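Local coordinates for protein ectonucleotide pyrophosphatase/phosphodiesterase family member 5 (Mus musculus, PDB 5VEO) that probably hydrolyses phosphodiester and pyrophosphate bonds of nucleotide substrates as a zinc-dependent ectoenzyme, held here as an inactive mutant with AMP bound, at residues 31-37 with 194-199; 138-142 with 159-164. The protein carries 1 engineered substitution. One frame throughout, in Å; residues are numbered along the deposited sequence.

Contact 1 (31-37 with 194-199); sequences KVPTPHF and ISDVDH
D198, on helix 190-210, points its carboxylate at the first turn of helix 35-42, where it accepts bonds from H36 and F37. Its CG, anti to the backbone N (chi1 -178°), carries the carboxylate across to that helix. D198 OD1 accepts F37 N at 2.9 Å, nearly end-on, with an N-H...O angle of 166°; the bonds from H36 N to the two oxygens are weak. H36 ND1 meets D198 OD2 at 2.9 Å, a His-carboxylate hydrogen bond from above the carboxylate plane (50° out of it). P35 CD lies 3.3 Å from D198 OD2. F37 runs antiparallel to the D198 side chain and brings its ring edge to OD1, while its CZ reaches V197 CG1 at 4.1 Å. Toward K31 and I194 the packing is apolar: V32 CG2 meets I194 CG2 at 3.6 Å, and the K31 side chain crosses that of I194 at about a right angle, its CD against I194 CD1, before NZ leaves for P185 O. A water joins P33 O to S195 OG, also hydrogen-bonded to G191 O of its own helix. A carboxylate at the amino end of helix 35-42 thus binds its first-turn amides and would probably be stabilised by the helix dipole.

Contact 2 (138-142 with 159-164); sequences TYYLP and WFTAKD
Y139 and W159 lie ring over ring, joining the edge strand 139-140 of the main sheet to the end of helix 149-160. The aromatic contact is an offset stack: the phenol and the five-membered ring of the indole have centroids 4.4 Å apart and planes 12° from parallel. The two side chains run in opposite directions, so Y139 CB also lies over the indole, 3.6 Å from the centroid of the W159 five-membered ring, a CH-pi contact. Across the phenol, T138 CG2 sits against the opposite face, offset toward the rim.

Apolar packing continues along segment 138-142, where L141 CD2 reaches the indole edge at W159 CZ2, 3.8 Å away. Replacing W159 by an alanine is likely to leave one face of the Y139 ring and the L141 methyl without their partner, so that the phenol is held mainly at its hydroxyl.

Polar contacts gather at the far end of the phenol. Y139 has CG anti to its carbonyl carbon (chi1 -51°), which lays the ring along the indole and sends OH past A162 to the D164 carbonyl. Y139 OH donates to D164 O at 2.6 Å, with a C=O...donor angle of 138°. A water donates to Y139 OH at 2.9 Å and accepts from D164 N at 3.0 Å. The phenol is therefore fixed by stacking on its face and by hydrogen bonding at its hydroxyl, which ties the post-helix turn to the sheet edge.

Contacts 1 and 2 are separate packing sites of one alkaline phosphatase-like domain: their centres are 28 Å apart, their nearest atoms about 17 Å, and they do not touch. Both segments of contact 2 fall in the chain between the two segments of contact 1. Contact 1 joins two helices through a carboxylate, whereas contact 2 joins an edge strand to a helix end largely through aromatic stacking. Neither contains a zinc ligand. In contact 2 the Y140 side chain is about 10 Å from a bound AMP. Helix 190-210, used by contact 1, follows helix 177-183, which carries the zinc ligands D177, D178 and H181.

Contact 1 (31-37 with 194-199)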
loop_
_atom_site.group_PDB
_atom_site.type_symbol
_atom_site.label_atom_id
_atom_site.label_comp_id
_atom_site.label_asym_id
_atom_site.label_seq_id
_atom_site.Cartn_x
_atom_site.Cartn_y
_atom_site.Cartn_z
ATOM N N LYS A 31 20.249 4.766 3.278
ATOM C CA LYS A 31 20.942 4.841 1.991
ATOM C C LYS A 31 21.648 6.177 1.795
ATOM O O LYS A 31 22.655 6.241 1.079
ATOM C CB LYS A 31 19.952 4.604 0.848
ATOM C CG LYS A 31 19.645 3.117 0.611
ATOM C CD LYS A 31 18.840 2.877 -0.689
ATOM C CE LYS A 31 18.707 1.404 -1.013
ATOM N NZ LYS A 31 19.978 0.897 -1.602
ATOM N N VAL A 32 21.114 7.240 2.388
ATOM C CA VAL A 32 21.642 8.598 2.309
ATOM C C VAL A 32 21.305 9.271 3.628
ATOM O O VAL A 32 20.434 8.776 4.359
ATOM C CB VAL A 32 21.019 9.398 1.157
ATOM C CG1 VAL A 32 21.465 8.861 -0.152
ATOM C CG2 VAL A 32 19.509 9.389 1.277
ATOM N N PRO A 33 21.920 10.404 3.951
ATOM C CA PRO A 33 21.455 11.182 5.103
ATOM C C PRO A 33 19.968 11.487 4.977
ATOM O O PRO A 33 19.483 11.928 3.930
ATOM C CB PRO A 33 22.320 12.446 5.045
ATOM C CG PRO A 33 23.602 11.973 4.372
ATOM C CD PRO A 33 23.099 11.014 3.316
ATOM N N THR A 34 19.233 11.203 6.040
ATOM C CA THR A 34 17.798 11.473 6.107
ATOM C C THR A 34 17.527 12.247 7.391
ATOM O O THR A 34 16.906 11.742 8.340
ATOM C CB THR A 34 16.978 10.181 6.023
ATOM O OG1 THR A 34 17.470 9.226 6.961
ATOM C CG2 THR A 34 17.051 9.565 4.624
ATOM N N PRO A 35 17.982 13.498 7.445
ATOM C CA PRO A 35 17.861 14.279 8.686
ATOM C C PRO A 35 16.437 14.516 9.127
ATOM O O PRO A 35 16.187 14.558 10.336
ATOM C CB PRO A 35 18.571 15.597 8.339
ATOM C CG PRO A 35 18.598 15.647 6.833
ATOM C CD PRO A 35 18.745 14.213 6.414
ATOM N N HIS A 36 15.483 14.646 8.199
ATOM C CA HIS A 36 14.123 14.924 8.638
ATOM C C HIS A 36 13.434 13.667 9.144
ATOM O O HIS A 36 12.720 13.722 10.152
ATOM C CB HIS A 36 13.352 15.600 7.518
ATOM C CG HIS A 36 13.921 16.935 7.177
ATOM N ND1 HIS A 36 14.671 17.164 6.046
ATOM C CD2 HIS A 36 13.935 18.092 7.881
ATOM C CE1 HIS A 36 15.067 18.428 6.036
ATOM N NE2 HIS A 36 14.634 19.008 7.138
ATOM N N PHE A 37 13.668 12.514 8.503
ATOM C CA PHE A 37 13.218 11.264 9.103
ATOM C C PHE A 37 13.845 11.072 10.478
ATOM O O PHE A 37 13.165 10.670 11.424
ATOM C CB PHE A 37 13.540 10.066 8.209
ATOM C CG PHE A 37 12.603 9.910 7.022
ATOM C CD1 PHE A 37 11.447 9.163 7.132
ATOM C CD2 PHE A 37 12.886 10.506 5.805
ATOM C CE1 PHE A 37 10.572 9.014 6.046
ATOM C CE2 PHE A 37 12.023 10.350 4.715
ATOM C CZ PHE A 37 10.860 9.609 4.852
ATOM N N ILE A 194 15.549 9.400 -2.492
ATOM C CA ILE A 194 15.366 9.304 -1.044
ATOM C C ILE A 194 15.694 10.642 -0.375
ATOM O O ILE A 194 14.965 11.109 0.515
ATOM C CB ILE A 194 16.195 8.141 -0.463
ATOM C CG1 ILE A 194 15.708 6.796 -1.046
ATOM C CG2 ILE A 194 16.091 8.154 1.070
ATOM C CD1 ILE A 194 16.676 5.649 -0.892
ATOM N N SER A 195 16.789 11.284 -0.788
ATOM C CA SER A 195 17.118 12.604 -0.250
ATOM C C SER A 195 15.997 13.599 -0.518
ATOM O O SER A 195 15.652 14.418 0.348
ATOM C CB SER A 195 18.419 13.121 -0.867
ATOM O OG SER A 195 19.544 12.382 -0.449
ATOM N N ASP A 196 15.401 13.530 -1.703
ATOM C CA ASP A 196 14.314 14.444 -2.023
ATOM C C ASP A 196 13.082 14.186 -1.166
ATOM O O ASP A 196 12.415 15.136 -0.728
ATOM C CB ASP A 196 13.938 14.342 -3.482
ATOM C CG ASP A 196 12.890 15.383 -3.848
ATOM O OD1 ASP A 196 13.220 16.586 -3.850
ATOM O OD2 ASP A 196 11.735 15.015 -4.076
ATOM N N VAL A 197 12.749 12.910 -0.945
ATOM C CA VAL A 197 11.618 12.584 -0.083
ATOM C C VAL A 197 11.876 13.073 1.336
ATOM O O VAL A 197 10.977 13.614 1.981
ATOM C CB VAL A 197 11.315 11.079 -0.141
ATOM C CG1 VAL A 197 10.304 10.681 0.932
ATOM C CG2 VAL A 197 10.782 10.734 -1.531
ATOM N N ASP A 198 13.116 12.931 1.831
ATOM C CA ASP A 198 13.452 13.483 3.138
ATOM C C ASP A 198 13.248 14.993 3.153
ATOM O O ASP A 198 12.693 15.543 4.112
ATOM C CB ASP A 198 14.892 13.132 3.509
ATOM C CG ASP A 198 15.273 13.649 4.878
ATOM O OD1 ASP A 198 14.927 12.957 5.882
ATOM O OD2 ASP A 198 15.880 14.754 4.925
ATOM N N HIS A 199 13.675 15.673 2.089
ATOM C CA HIS A 199 13.461 17.112 1.980
ATOM C C HIS A 199 11.973 17.455 2.008
ATOM O O HIS A 199 11.565 18.404 2.683
ATOM C CB HIS A 199 14.119 17.631 0.703
ATOM C CG HIS A 199 14.214 19.120 0.636
ATOM N ND1 HIS A 199 13.413 19.885 -0.187
ATOM C CD2 HIS A 199 15.013 19.989 1.299
ATOM C CE1 HIS A 199 13.719 21.161 -0.030
ATOM N NE2 HIS A 199 14.687 21.251 0.864
HETATM O O HOH W 1 20.429 13.306 1.851
#

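Contact 2 (138-142 with 159-164)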
loop_
_atom_site.group_PDB
_atom_site.type_symbol
_atom_site.label_atom_id
_atom_site.label_comp_id
_atom_site.label_asym_id
_atom_site.label_seq_id
_atom_site.Cartn_x
_atom_site.Cartn_y
_atom_site.Cartn_z
ATOM N N THR A 138 -14.825 13.999 3.756
ATOM C CA THR A 138 -15.406 15.346 3.801
ATOM C C THR A 138 -14.750 16.271 2.790
ATOM O O THR A 138 -15.432 17.024 2.077
ATOM C CB THR A 138 -15.250 15.933 5.195
ATOM O OG1 THR A 138 -15.687 14.972 6.157
ATOM C CG2 THR A 138 -16.058 17.252 5.320
ATOM N N TYR A 139 -13.412 16.220 2.715
ATOM C CA TYR A 139 -12.625 16.946 1.736
ATOM C C TYR A 139 -11.718 15.968 1.013
ATOM O O TYR A 139 -11.076 15.129 1.657
ATOM C CB TYR A 139 -11.738 18.020 2.376
ATOM C CG TYR A 139 -12.418 19.002 3.330
ATOM C CD1 TYR A 139 -13.042 20.133 2.847
ATOM C CD2 TYR A 139 -12.386 18.812 4.703
ATOM C CE1 TYR A 139 -13.636 21.040 3.695
ATOM C CE2 TYR A 139 -12.985 19.724 5.576
ATOM C CZ TYR A 139 -13.602 20.835 5.056
ATOM O OH TYR A 139 -14.200 21.753 5.910
ATOM N N TYR A 140 -11.617 16.101 -0.306
ATOM C CA TYR A 140 -10.690 15.253 -1.052
ATOM C C TYR A 140 -10.333 15.920 -2.371
ATOM O O TYR A 140 -11.050 16.798 -2.873
ATOM C CB TYR A 140 -11.272 13.854 -1.301
ATOM C CG TYR A 140 -12.424 13.831 -2.267
ATOM C CD1 TYR A 140 -12.215 13.631 -3.621
ATOM C CD2 TYR A 140 -13.729 14.008 -1.824
ATOM C CE1 TYR A 140 -13.286 13.625 -4.526
ATOM C CE2 TYR A 140 -14.805 14.011 -2.720
ATOM C CZ TYR A 140 -14.573 13.808 -4.061
ATOM O OH TYR A 140 -15.636 13.811 -4.944
ATOM N N LEU A 141 -9.236 15.484 -2.927
ATOM C CA LEU A 141 -8.796 15.902 -4.252
ATOM C C LEU A 141 -9.032 14.797 -5.275
ATOM O O LEU A 141 -8.661 13.643 -5.029
ATOM C CB LEU A 141 -7.313 16.266 -4.242
ATOM C CG LEU A 141 -6.829 17.247 -3.160
ATOM C CD1 LEU A 141 -5.324 17.510 -3.279
ATOM C CD2 LEU A 141 -7.623 18.558 -3.205
ATOM N N PRO A 142 -9.614 15.086 -6.436
ATOM C CA PRO A 142 -9.572 14.115 -7.536
ATOM C C PRO A 142 -8.138 13.706 -7.832
ATOM O O PRO A 142 -7.242 14.544 -7.888
ATOM C CB PRO A 142 -10.194 14.892 -8.703
ATOM C CG PRO A 142 -11.039 15.917 -8.037
ATOM C CD PRO A 142 -10.222 16.348 -6.865
ATOM N N TRP A 159 -7.160 22.150 5.470
ATOM C CA TRP A 159 -8.262 21.380 6.026
ATOM C C TRP A 159 -8.151 21.226 7.542
ATOM O O TRP A 159 -9.175 21.248 8.242
ATOM C CB TRP A 159 -8.340 20.020 5.331
ATOM C CG TRP A 159 -8.649 20.131 3.866
ATOM C CD1 TRP A 159 -9.307 21.148 3.219
ATOM C CD2 TRP A 159 -8.294 19.184 2.863
ATOM N NE1 TRP A 159 -9.398 20.870 1.877
ATOM C CE2 TRP A 159 -8.759 19.678 1.632
ATOM C CE3 TRP A 159 -7.616 17.964 2.891
ATOM C CZ2 TRP A 159 -8.596 18.970 0.438
ATOM C CZ3 TRP A 159 -7.438 17.278 1.715
ATOM C CH2 TRP A 159 -7.927 17.779 0.501
ATOM N N PHE A 160 -6.926 21.059 8.074
ATOM C CA PHE A 160 -6.764 20.949 9.520
ATOM C C PHE A 160 -7.096 22.258 10.241
ATOM O O PHE A 160 -7.328 22.237 11.459
ATOM C CB PHE A 160 -5.335 20.552 9.888
ATOM C CG PHE A 160 -5.107 19.062 9.945
ATOM C CD1 PHE A 160 -5.725 18.290 10.913
ATOM C CD2 PHE A 160 -4.264 18.444 9.045
ATOM C CE1 PHE A 160 -5.513 16.926 10.980
ATOM C CE2 PHE A 160 -4.050 17.063 9.104
ATOM C CZ PHE A 160 -4.683 16.314 10.057
ATOM N N THR A 161 -7.098 23.377 9.516
ATOM C CA THR A 161 -7.315 24.698 10.109
ATOM C C THR A 161 -8.555 25.383 9.543
ATOM O O THR A 161 -8.753 26.594 9.759
ATOM C CB THR A 161 -6.094 25.581 9.892
ATOM O OG1 THR A 161 -5.878 25.753 8.480
ATOM C CG2 THR A 161 -4.863 24.952 10.576
ATOM N N ALA A 162 -9.403 24.625 8.862
ATOM C CA ALA A 162 -10.574 25.184 8.202
ATOM C C ALA A 162 -11.626 25.617 9.219
ATOM O O ALA A 162 -11.618 25.232 10.387
ATOM C CB ALA A 162 -11.180 24.160 7.240
ATOM N N LYS A 163 -12.572 26.419 8.730
ATOM C CA LYS A 163 -13.735 26.749 9.534
ATOM C C LYS A 163 -14.396 25.487 10.076
ATOM O O LYS A 163 -14.795 25.436 11.243
ATOM C CB LYS A 163 -14.697 27.584 8.679
ATOM C CG LYS A 163 -15.848 28.131 9.439
ATOM C CD LYS A 163 -16.760 28.978 8.555
ATOM C CE LYS A 163 -17.439 28.168 7.499
ATOM N NZ LYS A 163 -18.508 28.982 6.823
ATOM N N ASP A 164 -14.482 24.438 9.247
ATOM C CA ASP A 164 -14.965 23.113 9.655
ATOM C C ASP A 164 -13.786 22.162 9.501
ATOM O O ASP A 164 -13.624 21.525 8.457
ATOM C CB ASP A 164 -16.147 22.614 8.820
ATOM C CG ASP A 164 -16.514 21.155 9.130
ATOM O OD1 ASP A 164 -16.119 20.636 10.198
ATOM O OD2 ASP A 164 -17.198 20.519 8.298
HETATM O O HOH W 2 -14.480 24.657 6.264
#